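Local coordinates for gentamicin resistance protein (PDB 6CTZ) that probably phosphorylates the 2''-hydroxyl of aminoglycoside antibiotics such as kanamycin at the expense of a guanine nucleotide, giving resistance to gentamicin, at residues A[230-235]-A[260-265]. The protein carries 2 engineered substitutions. Numbering follows the deposited sequence.
With KAN (kanamycin a), chain E.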
# COMPACT_ATOMS: atom_id res chain seq x y z
N LEU A 230 -8.11 3.29 1.46
CA LEU A 230 -9.44 3.10 2.03
C LEU A 230 -10.44 4.02 1.33
O LEU A 230 -11.54 3.60 0.95
CB LEU A 230 -9.42 3.34 3.54
CG LEU A 230 -8.57 2.36 4.35
CD1 LEU A 230 -8.76 2.59 5.85
CD2 LEU A 230 -8.83 0.91 3.97
N LEU A 231 -10.07 5.29 1.15
CA LEU A 231 -10.98 6.22 0.49
C LEU A 231 -11.14 5.87 -0.99
O LEU A 231 -12.27 5.78 -1.49
CB LEU A 231 -10.47 7.65 0.67
CG LEU A 231 -11.40 8.75 0.11
CD1 LEU A 231 -12.81 8.63 0.68
CD2 LEU A 231 -10.83 10.14 0.37
N GLU A 232 -10.03 5.63 -1.68
CA GLU A 232 -10.09 5.40 -3.12
C GLU A 232 -10.79 4.08 -3.45
O GLU A 232 -11.59 4.02 -4.39
CB GLU A 232 -8.65 5.41 -3.67
CG GLU A 232 -8.49 5.38 -5.17
CD GLU A 232 -7.02 5.48 -5.57
OE1 GLU A 232 -6.35 6.47 -5.19
OE2 GLU A 232 -6.54 4.56 -6.25
N ASP A 233 -10.50 3.02 -2.68
CA ASP A 233 -10.91 1.67 -3.04
C ASP A 233 -12.03 1.10 -2.18
O ASP A 233 -12.72 0.18 -2.62
CB ASP A 233 -9.72 0.71 -2.96
CG ASP A 233 -8.71 0.96 -4.04
OD1 ASP A 233 -9.06 1.56 -5.08
OD2 ASP A 233 -7.57 0.52 -3.85
N CYS A 234 -12.21 1.59 -0.96
CA CYS A 234 -13.29 1.12 -0.11
C CYS A 234 -14.43 2.11 0.02
O CYS A 234 -15.53 1.72 0.43
CB CYS A 234 -12.77 0.74 1.29
SG CYS A 234 -11.44 -0.48 1.25
N GLY A 235 -14.21 3.37 -0.33
CA GLY A 235 -15.28 4.35 -0.33
C GLY A 235 -15.29 5.21 0.93
O GLY A 235 -14.75 4.85 1.97
N LEU A 260 -7.19 14.95 -1.03
CA LEU A 260 -6.04 15.55 -1.69
C LEU A 260 -4.97 14.49 -1.98
O LEU A 260 -4.43 14.43 -3.09
CB LEU A 260 -5.49 16.70 -0.86
CG LEU A 260 -6.41 17.94 -0.81
CD1 LEU A 260 -6.06 18.84 0.38
CD2 LEU A 260 -6.37 18.73 -2.10
N PHE A 261 -4.68 13.63 -0.99
CA PHE A 261 -3.78 12.51 -1.24
C PHE A 261 -4.29 11.65 -2.40
O PHE A 261 -3.49 11.13 -3.18
CB PHE A 261 -3.64 11.62 0.01
CG PHE A 261 -2.94 12.28 1.17
CD1 PHE A 261 -2.07 13.33 0.99
CD2 PHE A 261 -3.16 11.81 2.46
CE1 PHE A 261 -1.43 13.91 2.08
CE2 PHE A 261 -2.54 12.38 3.54
CZ PHE A 261 -1.66 13.44 3.35
N VAL A 262 -5.61 11.45 -2.50
CA VAL A 262 -6.14 10.65 -3.60
C VAL A 262 -5.85 11.32 -4.94
O VAL A 262 -5.47 10.65 -5.91
CB VAL A 262 -7.65 10.36 -3.41
CG1 VAL A 262 -8.23 9.72 -4.66
CG2 VAL A 262 -7.87 9.45 -2.22
N THR A 263 -6.04 12.64 -5.03
CA THR A 263 -5.66 13.36 -6.24
C THR A 263 -4.20 13.12 -6.58
O THR A 263 -3.85 12.81 -7.72
CB THR A 263 -5.91 14.87 -6.08
OG1 THR A 263 -7.30 15.11 -5.81
CG2 THR A 263 -5.49 15.63 -7.37
N PHE A 264 -3.32 13.25 -5.58
CA PHE A 264 -1.90 13.08 -5.85
C PHE A 264 -1.58 11.65 -6.25
O PHE A 264 -0.69 11.42 -7.08
CB PHE A 264 -1.08 13.51 -4.63
CG PHE A 264 -1.40 14.91 -4.14
CD1 PHE A 264 -1.85 15.89 -5.03
CD2 PHE A 264 -1.27 15.24 -2.81
CE1 PHE A 264 -2.16 17.17 -4.58
CE2 PHE A 264 -1.59 16.51 -2.35
CZ PHE A 264 -2.02 17.48 -3.24
N ASP A 265 -2.32 10.68 -5.71
CA ASP A 265 -2.16 9.30 -6.15
C ASP A 265 -2.50 9.13 -7.62
O ASP A 265 -1.81 8.41 -8.35
CB ASP A 265 -3.01 8.36 -5.29
CG ASP A 265 -2.86 6.91 -5.71
OD1 ASP A 265 -1.74 6.38 -5.63
OD2 ASP A 265 -3.87 6.31 -6.13
C1 KAN E . -4.46 2.77 -9.20
C2 KAN E . -5.23 4.03 -9.60
C3 KAN E . -6.71 3.73 -9.59
C4 KAN E . -6.96 2.60 -10.57
C5 KAN E . -6.15 1.36 -10.19
C6 KAN E . -6.32 0.25 -11.22
C7 KAN E . -2.70 0.68 -4.66
C8 KAN E . -1.89 0.88 -5.94
C9 KAN E . -2.59 1.88 -6.86
C10 KAN E . -4.02 1.44 -7.18
C11 KAN E . -4.80 1.19 -5.89
C12 KAN E . -4.09 0.17 -5.00
C13 KAN E . 0.48 1.17 -6.42
C14 KAN E . 1.77 0.90 -5.67
C15 KAN E . 2.07 2.09 -4.76
C16 KAN E . 2.13 3.37 -5.59
C17 KAN E . 0.85 3.52 -6.40
C18 KAN E . 0.97 4.72 -7.32
N1 KAN E . -5.48 -0.87 -10.82
N2 KAN E . -6.15 0.71 -6.17
N3 KAN E . -2.00 -0.26 -3.78
N4 KAN E . 3.31 1.93 -4.02
O5 KAN E . -4.75 1.64 -10.03
O6 KAN E . -4.93 5.07 -8.66
O7 KAN E . -7.47 4.89 -9.98
O8 KAN E . -8.35 2.28 -10.57
O9 KAN E . -4.74 2.49 -7.83
O10 KAN E . -1.86 1.97 -8.10
O11 KAN E . -0.60 1.36 -5.51
O12 KAN E . 0.64 2.36 -7.19
O13 KAN E . 1.60 -0.32 -4.94
O14 KAN E . 2.27 4.54 -4.77
O15 KAN E . -0.24 4.85 -8.07
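Glu232 reaches from helix 228-234 along the flank of Val262 to Asp265 on helix 251-276, the short segments crossing at 70°. CB faces both Val262 methyls, CB to CG1 and CB to CG2 each being 4.4 Å. CG, anti to the backbone N (chi1 -172°), continues an extended chain past CG1, which also lies against the acid: OE1 sits 3.8 Å from Val262 CG1. The preceding residue, Leu231, packs its CD2 on Val262 CG2, the two side chains crossing at about a right angle. At the tip the carboxylate branches: OE1 comes within 2.7 Å of Asp265 OD2, the two carboxylate planes 30° apart, while OE2 lies 2.9 Å from kanamycin O6, a hydroxyl that is also 3.0 Å from Asp265 OD2. Asp265 OD1 accepts a hydrogen bond from Tyr229 and a weak one from kanamycin O15, and Asp233 OD2 accepts one from the amine N2 of the central ring at 2.7 Å. The two helices thus form an acidic wall of the aminoglycoside pocket, suited to a polycationic drug; the closeness of Glu232 and Asp265 suggests that one of them holds a proton.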